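Local coordinates for conjugal transfer protein (Escherichia coli, PDB 5I97) that probably forms part of the inner-membrane channel of a type IV secretion system that carries out conjugal transfer, as a VirB8-like protein, at residues Gln36-Arg41 with Ala104-Thr109. Residues are numbered along the deposited sequence; the frame is centred on the assembly and turned at random.
Sequences QYVIHR and ATIRFT
V38 meets I106 and F108 across the interface between helix 27-42 and strand 103-114, where the helix lies on the antiparallel sheet of the NTF2-like fold of this VirB8 domain. Within segment 36-41, V38 alone touches segment 104-109, its two methyls divided between the two strand residues of this buried contact. V38 CG1, held anti to the backbone N (chi1 170°), comes down on one face of the F108 ring and stands 3.9 Å from the centroid of that ring. Only 8° off the ring normal, the methyl sits almost over the ring centre in a CH-pi contact. The other branch, beside the backbone N, reaches I106, with V38 CG2 4.0 Å from I106 CD1; the two side chains run alongside one another with opposite headings and meet through these methyls. I106 and F108 both point toward the helix, as alternate residues of a strand can, and F108 also stacks with W126 of strand 124-134. Replacing F108 with an alanine would probably open a gap beneath V38 and deprive W126 of its stacking partner. One residue earlier on the helix, Y37 packs its ring edge-to-face with Y156 of strand 151-160, so a further strand of the sheet meets this helix. The Y37 hydroxyl also hydrogen-bonds to S60 OG, and R41 NH1 donates to Y37 OH in a bent bond of 3.0 Å, with the oxygen only 3° out of the guanidinium plane.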
loop_
_atom_site.group_PDB
_atom_site.type_symbol
_atom_site.label_atom_id
_atom_site.label_comp_id
_atom_site.label_asym_id
_atom_site.label_seq_id
_atom_site.Cartn_x
_atom_site.Cartn_y
_atom_site.Cartn_z
ATOM N N GLN A 36 9.246 7.593 13.742
ATOM C CA GLN A 36 8.076 6.845 14.209
ATOM C C GLN A 36 6.994 7.774 14.705
ATOM O O GLN A 36 5.816 7.554 14.467
ATOM C CB GLN A 36 8.452 5.897 15.351
ATOM C CG GLN A 36 9.174 4.659 14.923
ATOM C CD GLN A 36 8.280 3.746 14.148
ATOM O OE1 GLN A 36 8.488 3.529 12.963
ATOM N NE2 GLN A 36 7.281 3.185 14.817
ATOM N N TYR A 37 7.410 8.819 15.393
ATOM C CA TYR A 37 6.478 9.767 15.955
ATOM C C TYR A 37 5.740 10.486 14.838
ATOM O O TYR A 37 4.520 10.593 14.874
ATOM C CB TYR A 37 7.197 10.754 16.863
ATOM C CG TYR A 37 6.291 11.713 17.590
ATOM C CD1 TYR A 37 5.734 11.383 18.817
ATOM C CD2 TYR A 37 5.982 12.953 17.045
ATOM C CE1 TYR A 37 4.903 12.266 19.491
ATOM C CE2 TYR A 37 5.159 13.842 17.711
ATOM C CZ TYR A 37 4.620 13.496 18.931
ATOM O OH TYR A 37 3.800 14.381 19.583
ATOM N N VAL A 38 6.488 10.979 13.857
ATOM C CA VAL A 38 5.899 11.675 12.731
ATOM C C VAL A 38 4.974 10.755 11.951
ATOM O O VAL A 38 3.894 11.147 11.544
ATOM C CB VAL A 38 6.975 12.235 11.793
ATOM C CG1 VAL A 38 6.350 12.742 10.484
ATOM C CG2 VAL A 38 7.769 13.320 12.491
ATOM N N ILE A 39 5.395 9.520 11.748
ATOM C CA ILE A 39 4.563 8.575 11.035
ATOM C C ILE A 39 3.262 8.289 11.790
ATOM O O ILE A 39 2.192 8.258 11.187
ATOM C CB ILE A 39 5.332 7.285 10.760
ATOM C CG1 ILE A 39 6.390 7.541 9.685
ATOM C CG2 ILE A 39 4.404 6.202 10.270
ATOM C CD1 ILE A 39 7.382 6.415 9.513
ATOM N N HIS A 40 3.351 8.104 13.107
ATOM C CA HIS A 40 2.174 7.841 13.921
ATOM C C HIS A 40 1.224 9.032 13.916
ATOM O O HIS A 40 0.010 8.862 13.876
ATOM C CB HIS A 40 2.561 7.538 15.370
ATOM C CG HIS A 40 3.013 6.135 15.620
ATOM N ND1 HIS A 40 2.288 5.031 15.224
ATOM C CD2 HIS A 40 4.111 5.653 16.254
ATOM C CE1 HIS A 40 2.922 3.933 15.596
ATOM N NE2 HIS A 40 4.030 4.284 16.224
ATOM N N ARG A 41 1.787 10.235 13.965
ATOM C CA ARG A 41 0.992 11.439 14.160
ATOM C C ARG A 41 0.416 12.015 12.868
ATOM O O ARG A 41 -0.707 12.505 12.859
ATOM C CB ARG A 41 1.826 12.498 14.876
ATOM C CG ARG A 41 1.132 13.815 15.042
ATOM C CD ARG A 41 1.709 14.624 16.169
ATOM N NE ARG A 41 1.030 15.908 16.285
ATOM C CZ ARG A 41 1.118 16.720 17.330
ATOM N NH1 ARG A 41 1.847 16.382 18.386
ATOM N NH2 ARG A 41 0.465 17.867 17.323
ATOM N N ALA A 104 15.242 18.437 16.303
ATOM C CA ALA A 104 15.332 17.718 15.042
ATOM C C ALA A 104 14.444 18.359 13.984
ATOM O O ALA A 104 13.391 18.911 14.285
ATOM C CB ALA A 104 14.967 16.273 15.233
ATOM N N THR A 105 14.895 18.296 12.743
ATOM C CA THR A 105 14.130 18.789 11.621
ATOM C C THR A 105 13.813 17.649 10.688
ATOM O O THR A 105 14.711 16.982 10.194
ATOM C CB THR A 105 14.885 19.855 10.859
ATOM O OG1 THR A 105 15.087 20.979 11.713
ATOM C CG2 THR A 105 14.103 20.282 9.639
ATOM N N ILE A 106 12.531 17.404 10.464
ATOM C CA ILE A 106 12.136 16.286 9.630
ATOM C C ILE A 106 11.303 16.743 8.432
ATOM O O ILE A 106 10.240 17.344 8.588
ATOM C CB ILE A 106 11.363 15.245 10.455
ATOM C CG1 ILE A 106 12.297 14.655 11.516
ATOM C CG2 ILE A 106 10.786 14.161 9.563
ATOM C CD1 ILE A 106 11.728 13.482 12.267
ATOM N N ARG A 107 11.784 16.438 7.234
ATOM C CA ARG A 107 11.043 16.750 6.024
ATOM C C ARG A 107 10.320 15.521 5.527
ATOM O O ARG A 107 10.926 14.469 5.320
ATOM C CB ARG A 107 11.982 17.298 4.961
ATOM C CG ARG A 107 12.495 18.665 5.315
ATOM C CD ARG A 107 13.307 19.277 4.204
ATOM N NE ARG A 107 13.587 20.685 4.478
ATOM C CZ ARG A 107 14.464 21.126 5.375
ATOM N NH1 ARG A 107 15.144 20.273 6.128
ATOM N NH2 ARG A 107 14.640 22.431 5.533
ATOM N N PHE A 108 9.016 15.664 5.319
ATOM C CA PHE A 108 8.215 14.513 4.970
ATOM C C PHE A 108 7.093 14.830 3.991
ATOM O O PHE A 108 6.686 15.975 3.810
ATOM C CB PHE A 108 7.652 13.873 6.256
ATOM C CG PHE A 108 6.671 14.736 7.008
ATOM C CD1 PHE A 108 7.108 15.785 7.796
ATOM C CD2 PHE A 108 5.315 14.454 6.987
ATOM C CE1 PHE A 108 6.213 16.562 8.490
ATOM C CE2 PHE A 108 4.424 15.222 7.704
ATOM C CZ PHE A 108 4.870 16.276 8.446
ATOM N N THR A 109 6.592 13.773 3.374
ATOM C CA THR A 109 5.574 13.881 2.358
ATOM C C THR A 109 4.360 13.062 2.741
ATOM O O THR A 109 4.485 11.919 3.169
ATOM C CB THR A 109 6.102 13.415 0.998
ATOM O OG1 THR A 109 7.100 14.337 0.557
ATOM C CG2 THR A 109 4.981 13.374 -0.037
#